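Local coordinates for protein (thiaminase I) (Bacillus subtilis, PDB 3THI) that probably degrades thiamin, replacing its thiazole by another base or nucleophile in a transferase reaction, at residues A[27-32]-A[278-283]. Sequence-based numbering, arbitrary orientation.
Sequences RQEPGV and AKKLAN
Lys280 reaches out from helix 275-286 and puts its ammonium group on the carboxylate of Glu29, in the turn that follows helix 14-28. The bond, a charged hydrogen bond and salt bridge in one, runs from NZ of Lys280 to OE2 of Glu29 at 2.7 Å. It uses the anti lone pair of that oxygen, the one turned away from OE1. The two side chains cross at about a right angle, with Glu29 CG 3.7 Å from Lys280 NZ. The methylenes also touch lightly, CG of Glu29 lying 4.1 Å from CD of Lys280. Lys280 spans the gap because CG is anti to the backbone N (chi1 -158°) and the chain beyond it stays extended, whereas Glu29 bends at chi2 (-67°). The backbones themselves stay well apart, with 9.0 Å between the CA atoms of Glu29 and Leu281. The backbone O of Gln28 lies 4.2 Å from Lys280 NZ, too far for a hydrogen bond. Without the amine, as with an alanine here, the Glu29 carboxylate would probably lose its charged mate and be less held in its rotation.

Behind the bridge, Glu29 opens a type I beta turn to Val32, closed by a 3.3 Å bond from Val32 N to Glu29 O. On the helix, Asn283 ND2 folds back to Lys279 O at 3.0 Å, while Asn283 OD1 takes the backbone N of Asp78. Beneath, Leu281 packs on Leu3 and Val5 of strand 2-6, and Val32 also rests on Leu3. The contact is a surface salt bridge from the turn joining helix 14-28 to strand 33-36 across to helix 275-286, within an alpha/beta domain consistent with the periplasmic-binding-protein-like fold of this family.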
ATOM      1  N   ARG A  27      23.599   7.397 -12.975  1.00 26.08           N
ATOM      2  CA  ARG A  27      24.194   6.482 -13.945  1.00 27.97           C
ATOM      3  C   ARG A  27      23.934   6.874 -15.404  1.00 28.87           C
ATOM      4  O   ARG A  27      24.778   6.649 -16.277  1.00 26.03           O
ATOM      5  CB  ARG A  27      23.749   5.036 -13.665  1.00 28.55           C
ATOM      6  CG  ARG A  27      24.255   4.499 -12.323  1.00 29.83           C
ATOM      7  CD  ARG A  27      24.093   2.989 -12.171  1.00 36.31           C
ATOM      8  NE  ARG A  27      24.481   2.544 -10.827  1.00 40.50           N
ATOM      9  CZ  ARG A  27      24.138   1.375 -10.281  1.00 43.96           C
ATOM     10  NH1 ARG A  27      23.398   0.507 -10.959  1.00 42.71           N
ATOM     11  NH2 ARG A  27      24.508   1.085  -9.038  1.00 40.41           N
ATOM     12  N   GLN A  28      22.791   7.510 -15.649  1.00 28.16           N
ATOM     13  CA  GLN A  28      22.415   7.931 -16.994  1.00 26.79           C
ATOM     14  C   GLN A  28      22.317   9.442 -17.163  1.00 23.59           C
ATOM     15  O   GLN A  28      22.442   9.953 -18.266  1.00 24.41           O
ATOM     16  CB  GLN A  28      21.117   7.229 -17.429  1.00 33.64           C
ATOM     17  CG  GLN A  28      20.116   6.942 -16.297  1.00 39.15           C
ATOM     18  CD  GLN A  28      19.684   5.468 -16.228  1.00 42.25           C
ATOM     19  OE1 GLN A  28      20.472   4.588 -15.864  1.00 44.20           O
ATOM     20  NE2 GLN A  28      18.422   5.204 -16.555  1.00 39.65           N
ATOM     21  N   GLU A  29      22.168  10.155 -16.052  1.00 23.25           N
ATOM     22  CA  GLU A  29      22.056  11.620 -16.043  1.00 24.75           C
ATOM     23  C   GLU A  29      22.834  12.245 -14.875  1.00 24.38           C
ATOM     24  O   GLU A  29      22.245  12.886 -13.999  1.00 19.87           O
ATOM     25  CB  GLU A  29      20.586  12.011 -15.921  1.00 22.38           C
ATOM     26  CG  GLU A  29      19.792  11.808 -17.185  1.00 29.93           C
ATOM     27  CD  GLU A  29      20.227  12.754 -18.284  1.00 35.27           C
ATOM     28  OE1 GLU A  29      20.664  13.878 -17.955  1.00 40.69           O
ATOM     29  OE2 GLU A  29      20.141  12.378 -19.475  1.00 39.33           O
ATOM     30  N   PRO A  30      24.175  12.079 -14.858  1.00 25.67           N
ATOM     31  CA  PRO A  30      25.012  12.629 -13.782  1.00 26.16           C
ATOM     32  C   PRO A  30      25.037  14.156 -13.655  1.00 27.19           C
ATOM     33  O   PRO A  30      25.312  14.691 -12.577  1.00 28.56           O
ATOM     34  CB  PRO A  30      26.394  12.047 -14.094  1.00 24.62           C
ATOM     35  CG  PRO A  30      26.376  11.919 -15.593  1.00 26.22           C
ATOM     36  CD  PRO A  30      24.999  11.362 -15.852  1.00 24.87           C
ATOM     37  N   GLY A  31      24.717  14.845 -14.746  1.00 26.48           N
ATOM     38  CA  GLY A  31      24.723  16.295 -14.735  1.00 29.61           C
ATOM     39  C   GLY A  31      23.426  16.969 -14.327  1.00 30.35           C
ATOM     40  O   GLY A  31      23.341  18.199 -14.302  1.00 30.46           O
ATOM     41  N   VAL A  32      22.403  16.167 -14.052  1.00 29.27           N
ATOM     42  CA  VAL A  32      21.112  16.686 -13.636  1.00 27.31           C
ATOM     43  C   VAL A  32      20.934  16.399 -12.155  1.00 29.41           C
ATOM     44  O   VAL A  32      20.812  15.241 -11.736  1.00 31.73           O
ATOM     45  CB  VAL A  32      19.962  16.044 -14.430  1.00 27.90           C
ATOM     46  CG1 VAL A  32      18.608  16.664 -13.996  1.00 25.86           C
ATOM     47  CG2 VAL A  32      20.208  16.227 -15.923  1.00 20.14           C
ATOM     48  N   ALA A 278      11.944  14.796 -16.844  1.00 15.11           N
ATOM     49  CA  ALA A 278      11.065  14.373 -15.757  1.00 13.67           C
ATOM     50  C   ALA A 278      10.516  12.973 -16.025  1.00 14.70           C
ATOM     51  O   ALA A 278      10.450  12.139 -15.117  1.00 18.23           O
ATOM     52  CB  ALA A 278       9.935  15.363 -15.569  1.00  9.31           C
ATOM     53  N   LYS A 279      10.139  12.714 -17.277  1.00 16.33           N
ATOM     54  CA  LYS A 279       9.615  11.405 -17.671  1.00 15.76           C
ATOM     55  C   LYS A 279      10.726  10.374 -17.514  1.00 14.71           C
ATOM     56  O   LYS A 279      10.494   9.233 -17.105  1.00 12.19           O
ATOM     57  CB  LYS A 279       9.162  11.433 -19.131  1.00 16.25           C
ATOM     58  CG  LYS A 279       7.781  12.028 -19.379  1.00 13.81           C
ATOM     59  CD  LYS A 279       7.638  12.349 -20.860  1.00 15.07           C
ATOM     60  CE  LYS A 279       6.190  12.548 -21.276  1.00 20.92           C
ATOM     61  NZ  LYS A 279       5.513  13.647 -20.586  1.00 18.71           N
ATOM     62  N   LYS A 280      11.940  10.795 -17.846  1.00 14.77           N
ATOM     63  CA  LYS A 280      13.104   9.936 -17.759  1.00 12.46           C
ATOM     64  C   LYS A 280      13.339   9.559 -16.291  1.00 12.67           C
ATOM     65  O   LYS A 280      13.605   8.401 -15.970  1.00 13.41           O
ATOM     66  CB  LYS A 280      14.305  10.662 -18.358  1.00 16.56           C
ATOM     67  CG  LYS A 280      15.418   9.739 -18.819  1.00 26.14           C
ATOM     68  CD  LYS A 280      16.585  10.499 -19.413  1.00 28.02           C
ATOM     69  CE  LYS A 280      17.641   9.529 -19.924  1.00 31.15           C
ATOM     70  NZ  LYS A 280      18.867  10.230 -20.409  1.00 32.34           N
ATOM     71  N   LEU A 281      13.214  10.543 -15.401  1.00 13.07           N
ATOM     72  CA  LEU A 281      13.380  10.330 -13.965  1.00 12.14           C
ATOM     73  C   LEU A 281      12.269   9.436 -13.412  1.00 10.45           C
ATOM     74  O   LEU A 281      12.530   8.525 -12.625  1.00 11.01           O
ATOM     75  CB  LEU A 281      13.391  11.679 -13.231  1.00 15.74           C
ATOM     76  CG  LEU A 281      13.493  11.626 -11.703  1.00 15.29           C
ATOM     77  CD1 LEU A 281      14.785  10.937 -11.264  1.00 13.24           C
ATOM     78  CD2 LEU A 281      13.418  13.022 -11.151  1.00 15.84           C
ATOM     79  N   ALA A 282      11.028   9.709 -13.807  1.00 10.72           N
ATOM     80  CA  ALA A 282       9.894   8.899 -13.366  1.00  8.82           C
ATOM     81  C   ALA A 282      10.157   7.425 -13.702  1.00  9.62           C
ATOM     82  O   ALA A 282       9.938   6.538 -12.886  1.00  8.20           O
ATOM     83  CB  ALA A 282       8.614   9.377 -14.052  1.00  9.86           C
ATOM     84  N   ASN A 283      10.661   7.181 -14.906  1.00 11.70           N
ATOM     85  CA  ASN A 283      10.971   5.830 -15.346  1.00 13.12           C
ATOM     86  C   ASN A 283      12.063   5.179 -14.514  1.00 15.71           C
ATOM     87  O   ASN A 283      11.953   4.002 -14.158  1.00 14.85           O
ATOM     88  CB  ASN A 283      11.339   5.825 -16.824  1.00 11.71           C
ATOM     89  CG  ASN A 283      10.135   5.588 -17.706  1.00 15.07           C
ATOM     90  OD1 ASN A 283       9.581   4.486 -17.736  1.00 14.29           O
ATOM     91  ND2 ASN A 283       9.698   6.626 -18.401  1.00  9.77           N
TER